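Local coordinates for protein Asp/Glu-specific dipeptidyl-peptidase (Flavobacterium psychrophilum, PDB 5JXF) that removes dipeptides from the N-terminus of oligopeptides as a serine peptidase with strict specificity for aspartate or glutamate at the P1 position, at residues G38-P43 against P579-T584; E170-V175 against N196-F201; K174-F179 against N187-F192. One frame throughout, in Å; residues are numbered along the deposited sequence.

Contact 1: residues G38-P43 against P579-T584; sequences GGMWIP and PDANST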
loop_
_atom_site.group_PDB
_atom_site.type_symbol
_atom_site.label_atom_id
_atom_site.label_comp_id
_atom_site.label_asym_id
_atom_site.label_seq_id
_atom_site.Cartn_x
_atom_site.Cartn_y
_atom_site.Cartn_z
ATOM N N GLY A 38 -15.320 3.475 -22.789
ATOM C CA GLY A 38 -14.983 2.056 -22.815
ATOM C C GLY A 38 -15.682 1.299 -23.937
ATOM O O GLY A 38 -15.797 1.806 -25.052
ATOM N N GLY A 39 -16.144 0.085 -23.654
ATOM C CA GLY A 39 -16.983 -0.627 -24.609
ATOM C C GLY A 39 -16.611 -2.069 -24.912
ATOM O O GLY A 39 -15.435 -2.424 -24.899
ATOM N N MET A 40 -17.623 -2.899 -25.182
ATOM C CA MET A 40 -17.416 -4.299 -25.528
ATOM C C MET A 40 -18.276 -4.625 -26.750
ATOM O O MET A 40 -19.491 -4.774 -26.641
ATOM C CB MET A 40 -17.767 -5.226 -24.357
ATOM C CG MET A 40 -17.148 -4.837 -23.013
ATOM S SD MET A 40 -17.869 -5.679 -21.580
ATOM C CE MET A 40 -16.608 -5.349 -20.323
ATOM N N TRP A 41 -17.631 -4.754 -27.902
ATOM C CA TRP A 41 -18.330 -4.714 -29.187
ATOM C C TRP A 41 -18.545 -6.086 -29.817
ATOM O O TRP A 41 -17.692 -6.961 -29.751
ATOM C CB TRP A 41 -17.555 -3.805 -30.152
ATOM C CG TRP A 41 -17.265 -2.481 -29.509
ATOM C CD1 TRP A 41 -16.102 -2.104 -28.891
ATOM C CD2 TRP A 41 -18.165 -1.382 -29.373
ATOM N NE1 TRP A 41 -16.222 -0.829 -28.397
ATOM C CE2 TRP A 41 -17.480 -0.362 -28.678
ATOM C CE3 TRP A 41 -19.486 -1.152 -29.779
ATOM C CZ2 TRP A 41 -18.073 0.865 -28.378
ATOM C CZ3 TRP A 41 -20.069 0.063 -29.488
ATOM C CH2 TRP A 41 -19.366 1.058 -28.795
ATOM N N ILE A 42 -19.710 -6.256 -30.422
ATOM C CA ILE A 42 -20.011 -7.456 -31.181
ATOM C C ILE A 42 -19.119 -7.483 -32.400
ATOM O O ILE A 42 -19.151 -6.558 -33.205
ATOM C CB ILE A 42 -21.493 -7.496 -31.590
ATOM C CG1 ILE A 42 -22.358 -7.377 -30.341
ATOM C CG2 ILE A 42 -21.794 -8.782 -32.339
ATOM C CD1 ILE A 42 -23.823 -7.265 -30.621
ATOM N N PRO A 43 -18.313 -8.542 -32.539
ATOM C CA PRO A 43 -17.194 -8.527 -33.479
ATOM C C PRO A 43 -17.626 -8.438 -34.943
ATOM O O PRO A 43 -16.813 -8.082 -35.793
ATOM C CB PRO A 43 -16.489 -9.861 -33.205
ATOM C CG PRO A 43 -16.983 -10.298 -31.878
ATOM C CD PRO A 43 -18.382 -9.806 -31.793
ATOM N N PRO A 579 -23.845 -2.969 -26.172
ATOM C CA PRO A 579 -24.689 -3.866 -25.381
ATOM C C PRO A 579 -23.966 -4.350 -24.135
ATOM O O PRO A 579 -22.751 -4.550 -24.180
ATOM C CB PRO A 579 -24.956 -5.030 -26.344
ATOM C CG PRO A 579 -23.813 -5.013 -27.265
ATOM C CD PRO A 579 -23.483 -3.564 -27.466
ATOM N N ASP A 580 -24.706 -4.549 -23.051
ATOM C CA ASP A 580 -24.143 -5.050 -21.799
ATOM C C ASP A 580 -23.522 -6.401 -22.100
ATOM O O ASP A 580 -23.962 -7.077 -23.013
ATOM C CB ASP A 580 -25.226 -5.171 -20.711
ATOM C CG ASP A 580 -25.489 -3.841 -19.953
ATOM O OD1 ASP A 580 -24.526 -3.128 -19.583
ATOM O OD2 ASP A 580 -26.671 -3.516 -19.701
ATOM N N ALA A 581 -22.498 -6.803 -21.359
ATOM C CA ALA A 581 -21.931 -8.132 -21.566
ATOM C C ALA A 581 -22.983 -9.177 -21.212
ATOM O O ALA A 581 -23.807 -8.957 -20.322
ATOM C CB ALA A 581 -20.661 -8.326 -20.725
ATOM N N ASN A 582 -22.948 -10.308 -21.909
ATOM C CA ASN A 582 -23.884 -11.397 -21.681
ATOM C C ASN A 582 -23.274 -12.732 -22.038
ATOM O O ASN A 582 -23.943 -13.591 -22.624
ATOM C CB ASN A 582 -25.172 -11.175 -22.487
ATOM C CG ASN A 582 -24.927 -11.142 -23.991
ATOM O OD1 ASN A 582 -23.783 -11.172 -24.455
ATOM N ND2 ASN A 582 -26.008 -11.056 -24.759
ATOM N N SER A 583 -21.995 -12.882 -21.693
ATOM C CA SER A 583 -21.216 -14.089 -21.956
ATOM C C SER A 583 -21.174 -14.474 -23.451
ATOM O O SER A 583 -21.119 -15.656 -23.789
ATOM C CB SER A 583 -21.747 -15.266 -21.130
ATOM O OG SER A 583 -22.147 -14.841 -19.847
ATOM N N THR A 584 -21.165 -13.479 -24.334
ATOM C CA THR A 584 -20.915 -13.713 -25.759
ATOM C C THR A 584 -19.615 -13.049 -26.237
ATOM O O THR A 584 -19.085 -12.151 -25.587
ATOM C CB THR A 584 -22.064 -13.210 -26.617
ATOM O OG1 THR A 584 -22.192 -11.791 -26.482
ATOM C CG2 THR A 584 -23.382 -13.907 -26.208
#
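M40 reaches across to A581 with its sulfur: SD lies 3.9 Å from A581 CB. Its CG is anti to the carbonyl carbon (chi1 -49°) and the chain beyond is extended, which carries the thioether all the way to the methyl of the opposite loop. A long, flexible, apolar side chain suits this buried place, and the short methyl of A581 lets the sulfur come up close. The backbone of M40 is held as well, because M40 O and P579 O, 4.1 Å apart, both accept from NH1 of R586, so one guanidinium nitrogen ties the two loops together. The contact joins the loop before helix 49-57 to the connection from helix 547-571 into strand 586-591, an outermost strand within this chain of an eight-stranded antiparallel sheet, which is probably part of the chymotrypsin-like double barrel of the S46 peptidases. W41 sends its indole elsewhere, onto M49 and N50 of helix 49-57, while its backbone bonds to V587. I42 then returns to the interface. Its CD1 comes within 4.0 Å of P579 CG, with CG1 close behind, and the end of the isoleucine crosses the proline at a slant, meeting it at the CG corner of the ring. Further along the opposite loop, T584 OG1 donates to N582 OD1 over 2.7 Å, in the carbonyl plane of the amide; R586 also bonds to both of these oxygens.

Contact 2: residues E170-V175 against N196-F201; sequences ENITKV and NQYILF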
loop_
_atom_site.group_PDB
_atom_site.type_symbol
_atom_site.label_atom_id
_atom_site.label_comp_id
_atom_site.label_asym_id
_atom_site.label_seq_id
_atom_site.Cartn_x
_atom_site.Cartn_y
_atom_site.Cartn_z
ATOM N N GLU A 170 -40.478 -19.827 -26.226
ATOM C CA GLU A 170 -40.918 -20.784 -27.235
ATOM C C GLU A 170 -40.332 -20.451 -28.598
ATOM O O GLU A 170 -39.945 -21.361 -29.328
ATOM C CB GLU A 170 -42.447 -20.851 -27.293
ATOM C CG GLU A 170 -43.080 -20.536 -25.965
ATOM C CD GLU A 170 -44.590 -20.397 -26.016
ATOM O OE1 GLU A 170 -45.103 -19.798 -26.992
ATOM O OE2 GLU A 170 -45.258 -20.845 -25.048
ATOM N N ASN A 171 -40.262 -19.162 -28.935
ATOM C CA ASN A 171 -39.583 -18.724 -30.154
ATOM C C ASN A 171 -38.090 -19.050 -30.124
ATOM O O ASN A 171 -37.509 -19.434 -31.145
ATOM C CB ASN A 171 -39.772 -17.224 -30.374
ATOM C CG ASN A 171 -41.230 -16.838 -30.537
ATOM O OD1 ASN A 171 -42.123 -17.622 -30.228
ATOM N ND2 ASN A 171 -41.478 -15.619 -31.013
ATOM N N ILE A 172 -37.468 -18.874 -28.957
ATOM C CA ILE A 172 -36.057 -19.199 -28.801
ATOM C C ILE A 172 -35.862 -20.684 -29.100
ATOM O O ILE A 172 -35.074 -21.054 -29.978
ATOM C CB ILE A 172 -35.521 -18.854 -27.377
ATOM C CG1 ILE A 172 -35.296 -17.345 -27.243
ATOM C CG2 ILE A 172 -34.219 -19.605 -27.080
ATOM C CD1 ILE A 172 -34.632 -16.927 -25.921
ATOM N N THR A 173 -36.602 -21.535 -28.402
ATOM C CA THR A 173 -36.512 -22.969 -28.643
ATOM C C THR A 173 -36.852 -23.292 -30.105
ATOM O O THR A 173 -36.275 -24.189 -30.720
ATOM C CB THR A 173 -37.440 -23.749 -27.690
ATOM O OG1 THR A 173 -37.014 -23.539 -26.336
ATOM C CG2 THR A 173 -37.401 -25.244 -27.998
ATOM N N LYS A 174 -37.743 -22.491 -30.665
ATOM C CA LYS A 174 -38.203 -22.655 -32.039
ATOM C C LYS A 174 -37.043 -22.361 -33.015
ATOM O O LYS A 174 -36.700 -23.190 -33.871
ATOM C CB LYS A 174 -39.438 -21.744 -32.231
ATOM C CG LYS A 174 -39.992 -21.461 -33.642
ATOM C CD LYS A 174 -41.041 -20.201 -33.484
ATOM C CE LYS A 174 -41.403 -19.775 -34.959
ATOM N NZ LYS A 174 -40.254 -18.674 -34.894
ATOM N N VAL A 175 -36.383 -21.221 -32.846
ATOM C CA VAL A 175 -35.264 -20.895 -33.720
ATOM C C VAL A 175 -34.038 -21.796 -33.497
ATOM O O VAL A 175 -33.388 -22.217 -34.459
ATOM C CB VAL A 175 -34.871 -19.424 -33.555
ATOM C CG1 VAL A 175 -33.647 -19.098 -34.375
ATOM C CG2 VAL A 175 -36.041 -18.554 -33.981
ATOM N N ASN A 196 -34.044 -6.085 -26.077
ATOM C CA ASN A 196 -34.335 -5.358 -27.311
ATOM C C ASN A 196 -33.758 -6.035 -28.548
ATOM O O ASN A 196 -34.066 -5.658 -29.677
ATOM C CB ASN A 196 -33.803 -3.928 -27.223
ATOM C CG ASN A 196 -34.630 -3.056 -26.308
ATOM O OD1 ASN A 196 -35.711 -2.602 -26.681
ATOM N ND2 ASN A 196 -34.118 -2.797 -25.108
ATOM N N GLN A 197 -32.910 -7.036 -28.342
ATOM C CA GLN A 197 -32.259 -7.701 -29.464
ATOM C C GLN A 197 -31.933 -9.153 -29.128
ATOM O O GLN A 197 -31.575 -9.471 -27.998
ATOM C CB GLN A 197 -30.987 -6.940 -29.870
ATOM C CG GLN A 197 -30.238 -7.562 -31.043
ATOM C CD GLN A 197 -29.043 -6.741 -31.500
ATOM O OE1 GLN A 197 -28.635 -5.779 -30.846
ATOM N NE2 GLN A 197 -28.483 -7.116 -32.646
ATOM N N TYR A 198 -32.067 -10.034 -30.111
ATOM C CA TYR A 198 -31.756 -11.445 -29.918
ATOM C C TYR A 198 -30.844 -11.945 -31.030
ATOM O O TYR A 198 -31.142 -11.775 -32.220
ATOM C CB TYR A 198 -33.037 -12.282 -29.854
ATOM C CG TYR A 198 -33.868 -12.008 -28.624
ATOM C CD1 TYR A 198 -34.789 -10.966 -28.600
ATOM C CD2 TYR A 198 -33.724 -12.782 -27.479
ATOM C CE1 TYR A 198 -35.552 -10.709 -27.467
ATOM C CE2 TYR A 198 -34.485 -12.536 -26.345
ATOM C CZ TYR A 198 -35.397 -11.499 -26.344
ATOM O OH TYR A 198 -36.149 -11.248 -25.213
ATOM N N ILE A 199 -29.725 -12.550 -30.634
ATOM C CA ILE A 199 -28.729 -13.030 -31.580
ATOM C C ILE A 199 -28.439 -14.500 -31.363
ATOM O O ILE A 199 -28.219 -14.924 -30.221
ATOM C CB ILE A 199 -27.409 -12.263 -31.455
ATOM C CG1 ILE A 199 -27.598 -10.794 -31.829
ATOM C CG2 ILE A 199 -26.328 -12.916 -32.318
ATOM C CD1 ILE A 199 -26.396 -9.930 -31.474
ATOM N N LEU A 200 -28.431 -15.262 -32.459
ATOM C CA LEU A 200 -28.095 -16.682 -32.427
ATOM C C LEU A 200 -26.671 -16.942 -32.864
ATOM O O LEU A 200 -26.213 -16.443 -33.890
ATOM C CB LEU A 200 -29.054 -17.493 -33.320
ATOM C CG LEU A 200 -28.778 -19.001 -33.460
ATOM C CD1 LEU A 200 -30.080 -19.755 -33.709
ATOM C CD2 LEU A 200 -27.773 -19.330 -34.560
ATOM N N PHE A 201 -26.005 -17.791 -32.092
ATOM C CA PHE A 201 -24.637 -18.192 -32.345
ATOM C C PHE A 201 -24.601 -19.653 -32.750
ATOM O O PHE A 201 -25.008 -20.534 -31.988
ATOM C CB PHE A 201 -23.764 -17.968 -31.095
ATOM C CG PHE A 201 -23.559 -16.522 -30.748
ATOM C CD1 PHE A 201 -24.591 -15.773 -30.197
ATOM C CD2 PHE A 201 -22.326 -15.918 -30.944
ATOM C CE1 PHE A 201 -24.403 -14.436 -29.863
ATOM C CE2 PHE A 201 -22.131 -14.585 -30.621
ATOM C CZ PHE A 201 -23.170 -13.841 -30.076
#
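Helix 162-178 lies against one face of an antiparallel sheet, and here I172 and V175, one turn apart on the helix, meet Y198 and L200, two residues apart on strand 197-214. These spacings bring both members of each pair to the same side of their own element, so the helix and the strand can touch at two points. The closer one joins V175 CG1 to L200 CD1, 3.7 Å apart. V175 points toward the strand with CG1 anti to its backbone N (chi1 176°), and L200 likewise swings CG anti to the N (chi1 176°); the two branched ends meet at a slant. L200 CD1 also lies 4.2 Å from V175 O, where the leucine methyl passes the helix backbone. The second point is looser: the end of I172, CD1, stands 4.4 Å from CE2 of Y198, approaching the ring obliquely. No hydrogen bond crosses between the segments, and the contact is purely apolar, as the residue types suggest. A beta-branched valine keeps its methyls close to the helix backbone, whereas leucine and tyrosine are long enough to span the gap from the strand. Where the strand begins, N196 and Q197 both face F192, a classic beta bulge. Helix 148-151 touches the same layer through I151, which packs on both I172 and Y198, while I199 and F201 turn to the other face of the sheet, toward I42 and T584.

Contact 3: residues K174-F179 against N187-F192; sequences KVTASF and NKVRTF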
loop_
_atom_site.group_PDB
_atom_site.type_symbol
_atom_site.label_atom_id
_atom_site.label_comp_id
_atom_site.label_asym_id
_atom_site.label_seq_id
_atom_site.Cartn_x
_atom_site.Cartn_y
_atom_site.Cartn_z
ATOM N N LYS A 174 -37.743 -22.491 -30.665
ATOM C CA LYS A 174 -38.203 -22.655 -32.039
ATOM C C LYS A 174 -37.043 -22.361 -33.015
ATOM O O LYS A 174 -36.700 -23.190 -33.871
ATOM C CB LYS A 174 -39.438 -21.744 -32.231
ATOM C CG LYS A 174 -39.992 -21.461 -33.642
ATOM C CD LYS A 174 -41.041 -20.201 -33.484
ATOM C CE LYS A 174 -41.403 -19.775 -34.959
ATOM N NZ LYS A 174 -40.254 -18.674 -34.894
ATOM N N VAL A 175 -36.383 -21.221 -32.846
ATOM C CA VAL A 175 -35.264 -20.895 -33.720
ATOM C C VAL A 175 -34.038 -21.796 -33.497
ATOM O O VAL A 175 -33.388 -22.217 -34.459
ATOM C CB VAL A 175 -34.871 -19.424 -33.555
ATOM C CG1 VAL A 175 -33.647 -19.098 -34.375
ATOM C CG2 VAL A 175 -36.041 -18.554 -33.981
ATOM N N THR A 176 -33.738 -22.099 -32.238
ATOM C CA THR A 176 -32.555 -22.891 -31.900
ATOM C C THR A 176 -32.589 -24.234 -32.646
ATOM O O THR A 176 -31.572 -24.711 -33.160
ATOM C CB THR A 176 -32.469 -23.108 -30.371
ATOM O OG1 THR A 176 -32.307 -21.844 -29.713
ATOM C CG2 THR A 176 -31.315 -24.001 -29.998
ATOM N N ALA A 177 -33.784 -24.805 -32.740
ATOM C CA ALA A 177 -33.997 -26.104 -33.372
ATOM C C ALA A 177 -33.945 -25.987 -34.896
ATOM O O ALA A 177 -33.550 -26.920 -35.610
ATOM C CB ALA A 177 -35.350 -26.688 -32.925
ATOM N N SER A 178 -34.344 -24.816 -35.374
ATOM C CA SER A 178 -34.604 -24.590 -36.782
ATOM C C SER A 178 -33.416 -24.021 -37.562
ATOM O O SER A 178 -33.160 -24.436 -38.687
ATOM C CB SER A 178 -35.806 -23.658 -36.909
ATOM O OG SER A 178 -35.678 -22.802 -38.017
ATOM N N PHE A 179 -32.697 -23.073 -36.966
ATOM C CA PHE A 179 -31.610 -22.395 -37.674
ATOM C C PHE A 179 -30.621 -23.396 -38.268
ATOM O O PHE A 179 -30.334 -24.440 -37.671
ATOM C CB PHE A 179 -30.892 -21.423 -36.749
ATOM C CG PHE A 179 -30.215 -20.301 -37.466
ATOM C CD1 PHE A 179 -28.879 -20.400 -37.829
ATOM C CD2 PHE A 179 -30.920 -19.156 -37.792
ATOM C CE1 PHE A 179 -28.242 -19.363 -38.495
ATOM C CE2 PHE A 179 -30.297 -18.111 -38.452
ATOM C CZ PHE A 179 -28.951 -18.215 -38.808
ATOM N N ASN A 187 -26.664 -24.598 -31.903
ATOM C CA ASN A 187 -27.165 -23.243 -31.842
ATOM C C ASN A 187 -27.415 -22.821 -30.407
ATOM O O ASN A 187 -27.756 -23.654 -29.569
ATOM C CB ASN A 187 -28.437 -23.132 -32.662
ATOM C CG ASN A 187 -28.168 -23.342 -34.119
ATOM O OD1 ASN A 187 -27.028 -23.162 -34.561
ATOM N ND2 ASN A 187 -29.193 -23.743 -34.880
ATOM N N LYS A 188 -27.218 -21.529 -30.141
ATOM C CA LYS A 188 -27.454 -20.915 -28.831
ATOM C C LYS A 188 -27.921 -19.487 -29.046
ATOM O O LYS A 188 -27.192 -18.694 -29.624
ATOM C CB LYS A 188 -26.182 -20.925 -27.968
ATOM C CG LYS A 188 -26.324 -20.187 -26.636
ATOM C CD LYS A 188 -27.479 -20.757 -25.818
ATOM C CE LYS A 188 -27.502 -20.206 -24.398
ATOM N NZ LYS A 188 -28.596 -20.848 -23.616
ATOM N N VAL A 189 -29.129 -19.164 -28.594
ATOM C CA VAL A 189 -29.677 -17.823 -28.739
ATOM C C VAL A 189 -29.417 -17.012 -27.464
ATOM O O VAL A 189 -29.681 -17.484 -26.361
ATOM C CB VAL A 189 -31.199 -17.859 -29.039
ATOM C CG1 VAL A 189 -31.773 -16.460 -29.049
ATOM C CG2 VAL A 189 -31.478 -18.574 -30.375
ATOM N N ARG A 190 -28.894 -15.800 -27.626
ATOM C CA ARG A 190 -28.550 -14.954 -26.496
ATOM C C ARG A 190 -29.299 -13.654 -26.521
ATOM O O ARG A 190 -29.620 -13.129 -27.588
ATOM C CB ARG A 190 -27.047 -14.655 -26.480
ATOM C CG ARG A 190 -26.192 -15.856 -26.283
ATOM C CD ARG A 190 -26.165 -16.308 -24.823
ATOM N NE ARG A 190 -25.202 -17.398 -24.686
ATOM C CZ ARG A 190 -24.692 -17.828 -23.537
ATOM N NH1 ARG A 190 -25.066 -17.281 -22.387
ATOM N NH2 ARG A 190 -23.808 -18.820 -23.546
ATOM N N THR A 191 -29.544 -13.106 -25.340
ATOM C CA THR A 191 -30.316 -11.883 -25.236
ATOM C C THR A 191 -29.400 -10.673 -25.120
ATOM O O THR A 191 -28.444 -10.682 -24.351
ATOM C CB THR A 191 -31.249 -11.938 -24.034
ATOM O OG1 THR A 191 -31.828 -13.242 -23.949
ATOM C CG2 THR A 191 -32.333 -10.900 -24.164
ATOM N N PHE A 192 -29.689 -9.635 -25.897
ATOM C CA PHE A 192 -28.900 -8.405 -25.874
ATOM C C PHE A 192 -29.750 -7.177 -25.529
ATOM O O PHE A 192 -30.961 -7.150 -25.782
ATOM C CB PHE A 192 -28.218 -8.174 -27.229
ATOM C CG PHE A 192 -27.107 -9.144 -27.547
ATOM C CD1 PHE A 192 -27.382 -10.465 -27.875
ATOM C CD2 PHE A 192 -25.779 -8.716 -27.558
ATOM C CE1 PHE A 192 -26.352 -11.347 -28.177
ATOM C CE2 PHE A 192 -24.738 -9.591 -27.874
ATOM C CZ PHE A 192 -25.018 -10.905 -28.179
#
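N187 grips the C-terminal end of the helix with its side-chain amide, giving ND2 to both T176 O and F179 O, each 3.1 Å away. The bond to T176 O is the straighter, with an N-H...O angle of 157°; that to F179 O is bent to 137°, and the donor there stands well above the carbonyl plane. Both oxygens lie close to the plane of the amide, on different sides of ND2, so each can use its own N-H. With CG anti to the carbonyl carbon (chi1 -66°), the amide is aimed at the place where helix 162-178 gives out and F179 leaves helical geometry. A leucine here would probably leave the carbonyls of T176 and F179 without this shared donor and let the chain after the helix move more freely. The connection is a short one from helix to strand: the chain turns back, and strand 187-192 runs nearly antiparallel to helix 174-178, their axes approaching to 7.7 Å. The N187 backbone takes part too, its O lying 3.6 Å from T176 CG2, while F179 CB packs 3.4 Å from N187 ND2. Two residues on, V189 again points toward the helix and brings CG2 to 3.4 Å from T176 OG1. Threonine suits this spot, since its hydroxyl bonds back to I172 O within the helix while its methyl lies along N187.

Overall arrangement
Contacts 2 and 3 are two halves of one helix-on-sheet packing: their centres are 4 Å apart, they share K174 and V175, and their strands pair, with R190 N bonded to I199 O at 2.8 Å. L200 CD1 touches F179 CB at 3.6 Å. Contact 1, centred 18 Å from each, meets the sheet's other face: I42 CD1 packs on I199 CD1 at 3.8 Å and T584 CB on F201 CZ at 3.7 Å. N582 ND2 probably bonds to the backbone O of T191. Contact 1 alone comes near the substrate site, the M40 side chain being about 8 Å from the bound aspartic acid and about 7 Å from that of R680, which probably recognises acidic P1 residues.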